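Local coordinates for protein epoxyqueuosine reductase (Streptococcus thermophilus, PDB 5D6S) that belongs to the QueG family of epoxyqueuosine reductases and carries a cobalamin and two iron/sulfur clusters within a single chain, at residues 116-121 with 288-293; 295-300 with 320-325; 89-94 with 194-199; 41-46 with 137-142; 51-56 with 81-86. All coordinates share one frame; numbering follows the deposited sequence.

How the contacts relate
Contacts 1 and 2 lie across the chain's centre from contacts 3 and 5. Contacts 1 and 2 adjoin: their centres are about 11 Å apart, and Leu293 CD2 lies 3.9 Å from Ala325 CB. Contacts 3, 4 and 5 belong to the part built on the four-stranded antiparallel sheet. Contact 3 touches contact 5 through Ala91 and Ala51, and contact 4 through Leu195 and Leu139; the centres of contacts 1 and 3 are about 39 Å apart. Both sides approach the bound cobalamin: the side chains of Glu194, Phe54 and Ile119 come within about 6, 8 and 9 Å of it, while Thr120 and Arg81 belong to its pocket.

Contact 1 (116-121 with 288-293); sequences RGKITP and LAMPEL
The guanidinium of Arg116 carries Glu292 on one face and the carbonyl O of Met290 at its edge. Glu292 CG sits 3.5 Å above the plane, over its centre, and the two side chains run alongside each other in the same direction with carboxylate and guanidinium stacked, their planes 3° apart. Any attraction is probably one of charge alone: OE1 of Glu292 is 4.0 Å from Arg116 NH2 and well out of the guanidinium plane, and no N-H points at it. Each polar end has a firmer partner, Asp287 for Arg116 NH1 and Thr112 for Glu292 OE1. A bend at chi3 (123°) places Arg116 NE 2.8 Å from Met290 O, with that oxygen close to the guanidinium plane.

The backbones meet beside this pair. Gly117 N donates to Pro291 O at 3.0 Å, and Leu293 CG reaches to 3.6 Å from Gly117 N. Met290 O and Pro291 O are thus both bound, one by the Arg116 side chain and the other by Gly117 N. The pattern is an isolated beta bridge, Arg116 with Glu292, tying the loop carrying Thr120 of the cobalamin pocket to the link before helix 293-296, with Glu292 at that helix's N-cap.

Contact 2 (295-300 with 320-325); sequences PFLELT and ILQRNA
Gln322 and Phe296 cross with the amide of the one standing almost upright to the ring of the other, 89° between the planes. CG of Gln322 comes obliquely to the ring, 3.8 Å from Phe296 CE2, and the chain then runs on, extended at chi2 (179°), past the ring to the backbone beyond it. There NE2 is shared between two carbonyls. Phe296 O accepts it at 3.1 Å in its carbonyl plane, on a lone pair, whereas Leu299 O, also 3.1 Å from NE2, lies close to the amide plane of Gln322 but receives the donor tilted from its own carbonyl plane.

Both acceptors belong to a type I turn, Phe296 to Leu299, in which Leu299 N also bonds to Phe296 O. A helix side chain thus joins this turn, at helix 293-296, to helix 318-331, in the C-terminal helical region that in QueG proteins probably resembles HEAT repeats. Gln322 OE1 is taken by Lys318 of its own helix.

The ring of Phe296 presents its edge to Leu321, with CZ 3.5 Å from Leu321 CB, and its other neighbours include Phe308, met edge-to-face. Leu297 and Gln322 slide past each other in opposite directions, Leu297 CD2 standing 3.8 Å from Gln322 CB. Ala325 CB touches both apolar side chains, 4.0 Å from Leu297 CD2 and from Phe296 CD2.

Contact 3 (89-94 with 194-199); sequences ESAKTI and ELITNL
Thr93 and Thr197 face each other as a hydrogen-bonded antiparallel pair at the start of strand 93-100, where a classic beta bulge sets Lys92 and Thr93 together opposite Thr197. The bulge shows in one acceptor: Thr197 O takes Lys92 N at 2.8 Å, in its carbonyl plane, and Thr93 N at 3.2 Å from above that plane. Thr197 N returns the bond to Thr93 O.

From CB, the Thr93 side chain lies beside Leu199 O, 3.4 Å away. Its methyl CG2 lies near both Leu199 O and Thr197 CG2, the two threonine side chains lying alongside and pointing the same way. OG1, anti to the backbone N (chi1 -176°), bonds instead to Thr49 O on strand 45-50. Thr93 therefore meets both neighbouring strands, its methyl toward 190-197 and its hydroxyl toward 45-50.

On Thr197 the hydroxyl serves its own chain: OG1 accepts from Leu199 N at 3.2 Å, forming an ST turn as the strand ends. The opposite face of the sheet carries Ile94 and Ile196, a non-hydrogen-bonded pair whose CG1 atoms are 4.2 Å apart; there Ile196 CG2 also touches Ala91 CB at 4.0 Å.

Contact 4 (41-46 with 137-142); sequences IGISKI and KRLAKG
The backbone at Ile41, just off the end of helix 30-40, passes helix 128-144 at Arg138 with 7.7 Å between the two CA atoms, and the joining is done by side chains. A Schellman motif turns the chain here: Gly42, with positive phi (89°), is its C-prime residue, and Ile43 N closes back on Ala38 O. The chain then enters strand 45-50, an outer strand of the antiparallel sheet; helix 128-144 packs against this sheet, Leu139 touching also Leu195 of strand 190-197.

Ile41 meets both Arg138 and Leu139. CB and CG2 lie over one face of the Arg138 guanidinium, CG2 3.6 Å above the plane and offset toward the rim. CG1 is held between the backbone N and the carbonyl carbon (chi1 67°), and CD1 beyond it rests against the helix, 3.8 Å from Arg138 CB and 4.0 Å from Leu139 CD1. The Arg138 chain, bent at chi2 and chi3, slides past Ile41 in the opposite direction; its NE has a long, weak ion pair with Asp134.

Farther along, Ile43 crosses Leu139 at about a right angle, Ile43 CD1 to Leu139 CD1 4.2 Å, while the other methyl, Leu139 CD2, comes 4.5 Å from Ile46 CD1.

Contact 5 (51-56 with 81-86); sequences ADDFDY and RIYPKL
Asp53 and Tyr83 come alongside through their first torsions: Asp53 CG takes the crowded position between backbone N and carbonyl carbon (chi1 52°), and Tyr83 CG stands anti to its own carbonyl carbon (chi1 -58°). The two side chains then point the same way. Asp53 meets the ring at its rim, CB beside Tyr83 CD1 and CG near the ring plane, with the carboxylate turned 82° from the ring. Lys85 NZ lies 6.0 Å from Asp53 OD2, too far for a salt bridge.

Next to this pair the backbones are tied by Phe54 N, which donates to Ile82 O at 2.9 Å. The bond joins the loop between strand 45-50 and helix 55-67 to the chain leaving helix 78-82, the two running in roughly opposed directions at the flank of the cobalamin pocket. Arg81, one residue before Ile82, hydrogen-bonds to the bound cobalamin through NH1.

Ile82 O also lies in the plane of the Phe54 ring, at its edge, 3.7 Å from CD1. Farther along that edge CE1 meets Pro84 CG at 4.0 Å, ring and proline crossing at about a right angle. Arg169 makes a cation-pi contact with Phe54 and bonds to the carbonyls of Asp52 and Asp53. Ile82 CG2 packs 3.8 Å from Phe54 CB, and at the strand end of the loop Ala51 O lies 3.7 Å from Pro84 CG.

Contact 1 (116-121 with 288-293)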
# COMPACT_ATOMS: atom_id res chain seq x y z
N ARG A 116 11.10 17.23 -0.77
CA ARG A 116 10.22 16.22 -1.34
C ARG A 116 10.02 15.04 -0.36
O ARG A 116 10.90 14.71 0.42
CB ARG A 116 10.82 15.67 -2.64
CG ARG A 116 10.92 16.67 -3.77
CD ARG A 116 11.59 16.08 -5.01
NE ARG A 116 10.69 16.23 -6.15
CZ ARG A 116 10.74 17.19 -7.05
NH1 ARG A 116 9.83 17.24 -8.02
NH2 ARG A 116 11.70 18.10 -7.03
N GLY A 117 8.83 14.45 -0.41
CA GLY A 117 8.58 13.21 0.29
C GLY A 117 8.62 12.06 -0.69
O GLY A 117 8.68 12.28 -1.90
N LYS A 118 8.63 10.84 -0.17
CA LYS A 118 8.57 9.64 -0.99
C LYS A 118 7.20 9.01 -0.85
O LYS A 118 6.50 9.20 0.13
CB LYS A 118 9.62 8.60 -0.58
CG LYS A 118 11.07 9.06 -0.53
CD LYS A 118 11.92 8.05 0.25
CE LYS A 118 13.30 8.58 0.62
NZ LYS A 118 14.12 8.90 -0.58
N ILE A 119 6.85 8.18 -1.80
CA ILE A 119 5.55 7.55 -1.85
C ILE A 119 5.74 6.20 -2.55
O ILE A 119 6.29 6.14 -3.63
CB ILE A 119 4.53 8.45 -2.57
CG1 ILE A 119 3.36 7.52 -3.00
CG2 ILE A 119 5.27 9.24 -3.65
CD1 ILE A 119 3.00 7.33 -4.46
N THR A 120 5.33 5.11 -1.90
CA THR A 120 5.66 3.72 -2.32
C THR A 120 5.59 3.44 -3.82
O THR A 120 4.67 3.91 -4.49
CB THR A 120 4.77 2.66 -1.62
OG1 THR A 120 5.07 1.37 -2.16
CG2 THR A 120 3.31 2.93 -1.85
N PRO A 121 6.56 2.68 -4.35
CA PRO A 121 6.54 2.34 -5.78
C PRO A 121 5.30 1.55 -6.18
O PRO A 121 4.93 1.55 -7.35
CB PRO A 121 7.80 1.49 -5.99
CG PRO A 121 8.51 1.40 -4.67
CD PRO A 121 7.65 2.01 -3.61
N LEU A 288 5.09 12.86 -9.16
CA LEU A 288 4.01 12.14 -8.47
C LEU A 288 4.56 11.04 -7.60
O LEU A 288 3.86 10.56 -6.73
CB LEU A 288 3.07 11.48 -9.47
CG LEU A 288 2.41 12.44 -10.44
CD1 LEU A 288 1.24 11.75 -11.11
CD2 LEU A 288 1.96 13.74 -9.78
N ALA A 289 5.79 10.63 -7.85
CA ALA A 289 6.40 9.58 -7.06
C ALA A 289 7.24 10.14 -5.94
O ALA A 289 7.60 9.42 -5.00
CB ALA A 289 7.25 8.67 -7.95
N MET A 290 7.62 11.40 -6.05
CA MET A 290 8.42 12.06 -5.01
C MET A 290 7.95 13.51 -4.96
O MET A 290 8.66 14.40 -5.41
CB MET A 290 9.91 11.94 -5.32
CG MET A 290 10.40 10.51 -5.12
SD MET A 290 12.18 10.35 -4.99
CE MET A 290 12.32 8.62 -4.54
N PRO A 291 6.74 13.72 -4.43
CA PRO A 291 6.10 15.01 -4.53
C PRO A 291 6.67 16.05 -3.62
O PRO A 291 7.12 15.76 -2.52
CB PRO A 291 4.64 14.71 -4.18
CG PRO A 291 4.72 13.54 -3.28
CD PRO A 291 5.91 12.75 -3.69
N GLU A 292 6.68 17.27 -4.13
CA GLU A 292 7.15 18.42 -3.38
C GLU A 292 6.07 18.70 -2.35
O GLU A 292 4.89 18.83 -2.70
CB GLU A 292 7.37 19.61 -4.33
CG GLU A 292 8.46 19.40 -5.41
CD GLU A 292 8.51 20.52 -6.43
OE1 GLU A 292 9.43 21.38 -6.38
OE2 GLU A 292 7.59 20.58 -7.27
N LEU A 293 6.46 18.78 -1.09
CA LEU A 293 5.51 18.74 0.01
C LEU A 293 4.67 20.02 0.15
O LEU A 293 3.45 19.93 0.21
CB LEU A 293 6.23 18.44 1.32
CG LEU A 293 6.92 17.06 1.26
CD1 LEU A 293 8.00 16.94 2.33
CD2 LEU A 293 5.90 15.94 1.38

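Contact 2 (295-300 with 320-325)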
# COMPACT_ATOMS: atom_id res chain seq x y z
N PRO A 295 4.02 22.40 -2.00
CA PRO A 295 3.06 22.56 -3.11
C PRO A 295 1.95 21.53 -3.00
O PRO A 295 0.79 21.84 -3.29
CB PRO A 295 3.90 22.32 -4.36
CG PRO A 295 5.30 22.65 -3.96
CD PRO A 295 5.41 22.30 -2.48
N PHE A 296 2.29 20.33 -2.54
CA PHE A 296 1.27 19.31 -2.26
C PHE A 296 0.21 19.78 -1.25
O PHE A 296 -0.97 19.51 -1.43
CB PHE A 296 1.92 18.06 -1.73
CG PHE A 296 1.00 16.89 -1.69
CD1 PHE A 296 0.63 16.26 -2.86
CD2 PHE A 296 0.50 16.42 -0.49
CE1 PHE A 296 -0.23 15.18 -2.84
CE2 PHE A 296 -0.34 15.33 -0.45
CZ PHE A 296 -0.70 14.70 -1.63
N LEU A 297 0.65 20.49 -0.21
CA LEU A 297 -0.28 21.06 0.76
C LEU A 297 -1.13 22.17 0.20
O LEU A 297 -2.02 22.62 0.88
CB LEU A 297 0.45 21.57 2.00
CG LEU A 297 1.19 20.53 2.83
CD1 LEU A 297 1.96 21.18 3.96
CD2 LEU A 297 0.22 19.53 3.39
N GLU A 298 -0.87 22.64 -1.02
CA GLU A 298 -1.72 23.68 -1.63
C GLU A 298 -2.86 23.06 -2.42
O GLU A 298 -3.78 23.74 -2.83
CB GLU A 298 -0.93 24.58 -2.60
CG GLU A 298 0.19 25.39 -1.99
CD GLU A 298 -0.28 26.31 -0.89
OE1 GLU A 298 -1.31 27.00 -1.05
OE2 GLU A 298 0.43 26.36 0.15
N LEU A 299 -2.83 21.77 -2.64
CA LEU A 299 -3.83 21.15 -3.50
C LEU A 299 -5.22 21.17 -2.90
O LEU A 299 -5.40 20.99 -1.70
CB LEU A 299 -3.44 19.71 -3.82
CG LEU A 299 -2.17 19.62 -4.69
CD1 LEU A 299 -1.62 18.21 -4.74
CD2 LEU A 299 -2.49 20.10 -6.10
N THR A 300 -6.20 21.40 -3.76
CA THR A 300 -7.62 21.29 -3.43
C THR A 300 -8.13 19.94 -3.90
O THR A 300 -7.41 19.20 -4.55
CB THR A 300 -8.44 22.37 -4.16
OG1 THR A 300 -8.29 22.17 -5.58
CG2 THR A 300 -7.95 23.75 -3.82
N ILE A 320 -5.68 12.33 3.91
CA ILE A 320 -4.70 11.49 4.58
C ILE A 320 -3.27 11.77 4.09
O ILE A 320 -2.31 11.80 4.86
CB ILE A 320 -5.00 9.99 4.46
CG1 ILE A 320 -5.22 9.57 3.01
CG2 ILE A 320 -6.19 9.61 5.32
CD1 ILE A 320 -5.06 8.09 2.83
N LEU A 321 -3.14 12.06 2.81
CA LEU A 321 -1.83 12.39 2.26
C LEU A 321 -1.32 13.73 2.75
O LEU A 321 -0.15 13.83 3.09
CB LEU A 321 -1.87 12.36 0.73
CG LEU A 321 -2.36 11.01 0.17
CD1 LEU A 321 -2.31 11.03 -1.34
CD2 LEU A 321 -1.51 9.87 0.70
N GLN A 322 -2.17 14.75 2.82
CA GLN A 322 -1.72 16.05 3.31
C GLN A 322 -1.35 15.98 4.79
O GLN A 322 -0.37 16.59 5.22
CB GLN A 322 -2.75 17.13 3.01
CG GLN A 322 -2.84 17.39 1.51
CD GLN A 322 -3.87 18.43 1.11
OE1 GLN A 322 -4.87 18.64 1.81
NE2 GLN A 322 -3.65 19.08 -0.03
N ARG A 323 -2.12 15.22 5.58
CA ARG A 323 -1.72 14.96 6.95
C ARG A 323 -0.28 14.41 6.97
O ARG A 323 0.56 14.86 7.73
CB ARG A 323 -2.69 13.95 7.65
CG ARG A 323 -2.01 13.23 8.82
CD ARG A 323 -2.89 12.50 9.80
NE ARG A 323 -3.42 11.14 9.53
CZ ARG A 323 -3.12 10.31 8.54
NH1 ARG A 323 -2.23 10.57 7.59
NH2 ARG A 323 -3.74 9.15 8.49
N ASN A 324 -0.05 13.37 6.16
CA ASN A 324 1.24 12.71 6.12
C ASN A 324 2.35 13.65 5.68
O ASN A 324 3.47 13.59 6.18
CB ASN A 324 1.21 11.51 5.16
CG ASN A 324 0.23 10.45 5.61
OD1 ASN A 324 -0.17 10.41 6.77
ND2 ASN A 324 -0.15 9.57 4.70
N ALA A 325 2.02 14.54 4.76
CA ALA A 325 2.98 15.49 4.25
C ALA A 325 3.38 16.45 5.34
O ALA A 325 4.56 16.83 5.44
CB ALA A 325 2.40 16.24 3.05

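Contact 3 (89-94 with 194-199)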
# COMPACT_ATOMS: atom_id res chain seq x y z
N GLU A 89 -19.58 -20.69 -8.27
CA GLU A 89 -20.50 -21.87 -8.34
C GLU A 89 -19.95 -22.88 -9.34
O GLU A 89 -19.63 -24.01 -8.97
CB GLU A 89 -21.96 -21.53 -8.71
N SER A 90 -19.82 -22.47 -10.60
CA SER A 90 -19.20 -23.33 -11.65
C SER A 90 -17.66 -23.37 -11.59
O SER A 90 -17.00 -23.66 -12.60
CB SER A 90 -19.65 -22.88 -13.04
OG SER A 90 -18.95 -21.72 -13.45
N ALA A 91 -17.11 -23.10 -10.41
CA ALA A 91 -15.67 -22.91 -10.25
C ALA A 91 -14.94 -24.23 -10.29
O ALA A 91 -15.32 -25.20 -9.65
CB ALA A 91 -15.38 -22.20 -8.95
N LYS A 92 -13.85 -24.22 -11.04
CA LYS A 92 -13.10 -25.42 -11.34
C LYS A 92 -11.60 -25.16 -11.23
O LYS A 92 -10.89 -25.91 -10.57
CB LYS A 92 -13.48 -25.89 -12.75
CG LYS A 92 -13.51 -27.40 -12.90
CD LYS A 92 -14.69 -28.02 -12.15
CE LYS A 92 -14.23 -29.21 -11.33
NZ LYS A 92 -15.34 -29.88 -10.60
N THR A 93 -11.11 -24.11 -11.87
CA THR A 93 -9.73 -23.68 -11.67
C THR A 93 -9.66 -22.17 -11.40
O THR A 93 -10.61 -21.43 -11.67
CB THR A 93 -8.83 -24.06 -12.87
OG1 THR A 93 -7.47 -23.71 -12.58
CG2 THR A 93 -9.24 -23.35 -14.14
N ILE A 94 -8.54 -21.73 -10.82
CA ILE A 94 -8.24 -20.30 -10.59
C ILE A 94 -6.92 -19.96 -11.25
O ILE A 94 -5.93 -20.64 -11.02
CB ILE A 94 -8.12 -19.94 -9.09
CG1 ILE A 94 -9.44 -20.17 -8.35
CG2 ILE A 94 -7.72 -18.49 -8.92
CD1 ILE A 94 -9.34 -20.13 -6.84
N GLU A 194 -6.46 -12.44 -9.88
CA GLU A 194 -7.03 -13.78 -10.06
C GLU A 194 -8.18 -13.75 -11.04
O GLU A 194 -8.98 -12.82 -11.04
CB GLU A 194 -7.64 -14.33 -8.77
CG GLU A 194 -6.70 -14.42 -7.61
CD GLU A 194 -6.79 -13.23 -6.72
OE1 GLU A 194 -5.75 -12.55 -6.58
OE2 GLU A 194 -7.89 -12.96 -6.19
N LEU A 195 -8.26 -14.80 -11.84
CA LEU A 195 -9.43 -15.06 -12.66
C LEU A 195 -9.97 -16.42 -12.25
O LEU A 195 -9.41 -17.47 -12.60
CB LEU A 195 -9.05 -15.05 -14.14
CG LEU A 195 -10.20 -15.10 -15.13
CD1 LEU A 195 -11.11 -13.89 -14.98
CD2 LEU A 195 -9.64 -15.16 -16.54
N ILE A 196 -11.04 -16.40 -11.44
CA ILE A 196 -11.74 -17.62 -11.09
C ILE A 196 -12.51 -18.06 -12.33
O ILE A 196 -13.06 -17.23 -13.04
CB ILE A 196 -12.74 -17.42 -9.94
CG1 ILE A 196 -12.05 -16.88 -8.69
CG2 ILE A 196 -13.40 -18.75 -9.57
CD1 ILE A 196 -13.01 -16.39 -7.63
N THR A 197 -12.54 -19.37 -12.58
CA THR A 197 -13.06 -19.90 -13.84
C THR A 197 -13.63 -21.32 -13.73
O THR A 197 -13.33 -22.07 -12.80
CB THR A 197 -11.98 -19.79 -14.95
OG1 THR A 197 -12.38 -20.54 -16.10
CG2 THR A 197 -10.66 -20.34 -14.49
N ASN A 198 -14.44 -21.69 -14.73
CA ASN A 198 -15.04 -23.05 -14.82
C ASN A 198 -14.27 -24.02 -15.73
O ASN A 198 -14.81 -25.06 -16.12
CB ASN A 198 -16.48 -22.95 -15.30
CG ASN A 198 -16.59 -22.58 -16.77
OD1 ASN A 198 -15.60 -22.27 -17.44
ND2 ASN A 198 -17.81 -22.58 -17.28
N LEU A 199 -13.02 -23.70 -16.05
CA LEU A 199 -12.17 -24.56 -16.88
C LEU A 199 -11.52 -25.68 -16.07
O LEU A 199 -11.18 -25.51 -14.91
CB LEU A 199 -11.09 -23.73 -17.57
CG LEU A 199 -11.43 -23.01 -18.88
CD1 LEU A 199 -12.87 -22.51 -18.91
CD2 LEU A 199 -10.45 -21.87 -19.14

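Contact 4 (41-46 with 137-142)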
# COMPACT_ATOMS: atom_id res chain seq x y z
N ILE A 41 0.01 -9.97 -23.57
CA ILE A 41 -0.66 -8.77 -23.05
C ILE A 41 -0.04 -8.22 -21.75
O ILE A 41 -0.69 -7.52 -20.99
CB ILE A 41 -2.18 -8.99 -22.86
CG1 ILE A 41 -2.47 -10.00 -21.74
CG2 ILE A 41 -2.82 -9.37 -24.19
CD1 ILE A 41 -3.93 -10.42 -21.65
N GLY A 42 1.23 -8.51 -21.53
CA GLY A 42 2.02 -7.81 -20.52
C GLY A 42 1.98 -8.41 -19.13
O GLY A 42 2.42 -7.77 -18.17
N ILE A 43 1.48 -9.64 -19.02
CA ILE A 43 1.47 -10.30 -17.73
C ILE A 43 2.82 -10.95 -17.49
O ILE A 43 3.25 -11.78 -18.28
CB ILE A 43 0.36 -11.36 -17.65
CG1 ILE A 43 -1.00 -10.69 -17.78
CG2 ILE A 43 0.43 -12.13 -16.33
CD1 ILE A 43 -2.14 -11.67 -17.93
N SER A 44 3.47 -10.59 -16.39
CA SER A 44 4.84 -11.01 -16.12
C SER A 44 4.97 -12.46 -15.63
O SER A 44 6.07 -13.02 -15.61
CB SER A 44 5.49 -10.07 -15.10
OG SER A 44 5.62 -8.77 -15.64
N LYS A 45 3.87 -13.03 -15.18
CA LYS A 45 3.87 -14.41 -14.68
C LYS A 45 2.44 -14.87 -14.57
O LYS A 45 1.54 -14.06 -14.37
CB LYS A 45 4.52 -14.53 -13.31
CG LYS A 45 5.77 -15.37 -13.27
CD LYS A 45 6.44 -15.26 -11.90
CE LYS A 45 7.49 -16.33 -11.69
NZ LYS A 45 6.87 -17.57 -11.18
N ILE A 46 2.24 -16.17 -14.69
CA ILE A 46 0.90 -16.75 -14.63
C ILE A 46 0.98 -18.13 -14.04
O ILE A 46 2.01 -18.81 -14.11
CB ILE A 46 0.23 -16.76 -16.01
CG1 ILE A 46 -1.22 -17.19 -15.90
CG2 ILE A 46 1.01 -17.61 -16.99
CD1 ILE A 46 -2.06 -16.70 -17.06
N LYS A 137 -9.47 -8.64 -18.36
CA LYS A 137 -10.59 -8.52 -19.29
C LYS A 137 -10.15 -9.07 -20.63
O LYS A 137 -10.86 -9.86 -21.24
CB LYS A 137 -10.95 -7.05 -19.48
CG LYS A 137 -12.39 -6.69 -19.18
CD LYS A 137 -12.45 -5.24 -18.70
CE LYS A 137 -13.87 -4.73 -18.72
NZ LYS A 137 -14.04 -3.42 -18.02
N ARG A 138 -8.96 -8.64 -21.06
CA ARG A 138 -8.32 -9.11 -22.30
C ARG A 138 -8.08 -10.64 -22.34
O ARG A 138 -8.40 -11.30 -23.33
CB ARG A 138 -6.99 -8.36 -22.52
CG ARG A 138 -7.10 -7.18 -23.47
CD ARG A 138 -6.57 -5.89 -22.89
NE ARG A 138 -5.13 -5.91 -22.60
CZ ARG A 138 -4.16 -5.83 -23.51
NH1 ARG A 138 -4.45 -5.74 -24.80
NH2 ARG A 138 -2.90 -5.84 -23.13
N LEU A 139 -7.53 -11.16 -21.26
CA LEU A 139 -7.36 -12.60 -21.08
C LEU A 139 -8.69 -13.37 -21.19
O LEU A 139 -8.77 -14.39 -21.84
CB LEU A 139 -6.72 -12.88 -19.72
CG LEU A 139 -6.01 -14.21 -19.59
CD1 LEU A 139 -4.65 -14.11 -20.25
CD2 LEU A 139 -5.87 -14.63 -18.13
N ALA A 140 -9.73 -12.88 -20.51
CA ALA A 140 -11.05 -13.48 -20.62
C ALA A 140 -11.61 -13.39 -22.04
O ALA A 140 -12.18 -14.35 -22.52
CB ALA A 140 -12.02 -12.85 -19.63
N LYS A 141 -11.44 -12.25 -22.73
CA LYS A 141 -11.95 -12.09 -24.11
C LYS A 141 -11.21 -13.01 -25.07
O LYS A 141 -11.79 -13.54 -26.02
CB LYS A 141 -11.87 -10.63 -24.62
N GLY A 142 -9.91 -13.21 -24.82
CA GLY A 142 -9.08 -14.12 -25.61
C GLY A 142 -9.30 -15.59 -25.32
O GLY A 142 -8.88 -16.44 -26.11

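Contact 5 (51-56 with 81-86)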
# COMPACT_ATOMS: atom_id res chain seq x y z
N ALA A 51 -9.94 -24.68 -7.90
CA ALA A 51 -10.92 -23.96 -7.12
C ALA A 51 -11.17 -24.65 -5.78
O ALA A 51 -12.24 -24.49 -5.19
CB ALA A 51 -12.21 -23.84 -7.90
N ASP A 52 -10.21 -25.44 -5.30
CA ASP A 52 -10.37 -26.09 -4.00
C ASP A 52 -10.31 -25.02 -2.95
O ASP A 52 -9.55 -24.05 -3.07
CB ASP A 52 -9.26 -27.11 -3.71
CG ASP A 52 -9.46 -28.42 -4.47
OD1 ASP A 52 -10.51 -28.60 -5.11
OD2 ASP A 52 -8.55 -29.27 -4.40
N ASP A 53 -11.12 -25.19 -1.92
CA ASP A 53 -11.17 -24.19 -0.89
C ASP A 53 -9.82 -24.03 -0.15
O ASP A 53 -8.84 -24.71 -0.45
CB ASP A 53 -12.39 -24.39 0.02
CG ASP A 53 -12.50 -25.77 0.57
OD1 ASP A 53 -11.54 -26.20 1.27
OD2 ASP A 53 -13.56 -26.40 0.37
N PHE A 54 -9.76 -23.09 0.78
CA PHE A 54 -8.51 -22.74 1.44
C PHE A 54 -8.66 -22.85 2.95
O PHE A 54 -8.05 -22.06 3.68
CB PHE A 54 -8.12 -21.28 1.12
CG PHE A 54 -7.73 -21.02 -0.31
CD1 PHE A 54 -8.70 -20.86 -1.29
CD2 PHE A 54 -6.39 -20.86 -0.66
CE1 PHE A 54 -8.35 -20.61 -2.60
CE2 PHE A 54 -6.03 -20.61 -1.97
CZ PHE A 54 -7.01 -20.48 -2.94
N ASP A 55 -9.38 -23.84 3.44
CA ASP A 55 -9.66 -23.87 4.89
C ASP A 55 -8.42 -23.96 5.79
O ASP A 55 -8.53 -23.76 7.01
CB ASP A 55 -10.72 -24.92 5.32
CG ASP A 55 -10.78 -26.13 4.41
OD1 ASP A 55 -9.71 -26.60 3.95
OD2 ASP A 55 -11.91 -26.59 4.16
N TYR A 56 -7.23 -24.23 5.23
CA TYR A 56 -6.01 -24.09 6.05
C TYR A 56 -5.83 -22.66 6.61
O TYR A 56 -5.27 -22.48 7.69
CB TYR A 56 -4.76 -24.58 5.30
CG TYR A 56 -4.13 -23.66 4.28
CD1 TYR A 56 -4.58 -23.64 2.97
CD2 TYR A 56 -3.04 -22.85 4.61
CE1 TYR A 56 -3.98 -22.82 2.02
CE2 TYR A 56 -2.43 -22.02 3.66
CZ TYR A 56 -2.90 -22.01 2.36
OH TYR A 56 -2.31 -21.17 1.42
N ARG A 81 -14.14 -15.79 1.68
CA ARG A 81 -12.71 -15.66 1.57
C ARG A 81 -11.99 -16.98 1.25
O ARG A 81 -10.96 -16.98 0.55
CB ARG A 81 -12.20 -15.13 2.89
CG ARG A 81 -11.07 -14.16 2.71
CD ARG A 81 -11.50 -12.73 2.93
NE ARG A 81 -10.39 -12.09 3.62
CZ ARG A 81 -9.26 -11.67 3.05
NH1 ARG A 81 -8.32 -11.16 3.83
NH2 ARG A 81 -9.07 -11.71 1.74
N ILE A 82 -12.53 -18.08 1.75
CA ILE A 82 -11.92 -19.41 1.64
C ILE A 82 -12.63 -20.37 0.67
O ILE A 82 -12.03 -21.33 0.20
CB ILE A 82 -11.82 -20.12 3.01
CG1 ILE A 82 -12.95 -19.71 3.92
CG2 ILE A 82 -10.50 -19.81 3.69
CD1 ILE A 82 -13.20 -20.69 5.03
N TYR A 83 -13.90 -20.11 0.36
CA TYR A 83 -14.69 -20.99 -0.51
C TYR A 83 -14.96 -20.32 -1.86
O TYR A 83 -15.99 -19.65 -2.02
CB TYR A 83 -16.03 -21.37 0.17
CG TYR A 83 -15.88 -22.07 1.51
CD1 TYR A 83 -15.01 -23.15 1.67
CD2 TYR A 83 -16.61 -21.66 2.63
CE1 TYR A 83 -14.86 -23.80 2.89
CE2 TYR A 83 -16.46 -22.29 3.85
CZ TYR A 83 -15.59 -23.37 3.98
OH TYR A 83 -15.42 -23.99 5.20
N PRO A 84 -14.08 -20.54 -2.85
CA PRO A 84 -14.22 -19.91 -4.17
C PRO A 84 -15.56 -20.10 -4.86
O PRO A 84 -15.95 -19.27 -5.69
CB PRO A 84 -13.12 -20.57 -5.00
CG PRO A 84 -12.11 -20.96 -4.02
CD PRO A 84 -12.86 -21.34 -2.77
N LYS A 85 -16.26 -21.18 -4.54
CA LYS A 85 -17.54 -21.46 -5.19
C LYS A 85 -18.62 -20.45 -4.80
O LYS A 85 -19.58 -20.26 -5.54
CB LYS A 85 -18.01 -22.90 -4.91
CG LYS A 85 -17.23 -23.95 -5.69
CD LYS A 85 -17.47 -25.35 -5.15
CE LYS A 85 -16.31 -26.28 -5.51
NZ LYS A 85 -16.41 -27.56 -4.76
N LEU A 86 -18.44 -19.80 -3.65
CA LEU A 86 -19.34 -18.71 -3.24
C LEU A 86 -19.22 -17.47 -4.13
O LEU A 86 -20.14 -16.69 -4.20
CB LEU A 86 -19.10 -18.34 -1.78
CG LEU A 86 -19.48 -19.42 -0.77
CD1 LEU A 86 -19.22 -18.96 0.66
CD2 LEU A 86 -20.94 -19.81 -0.91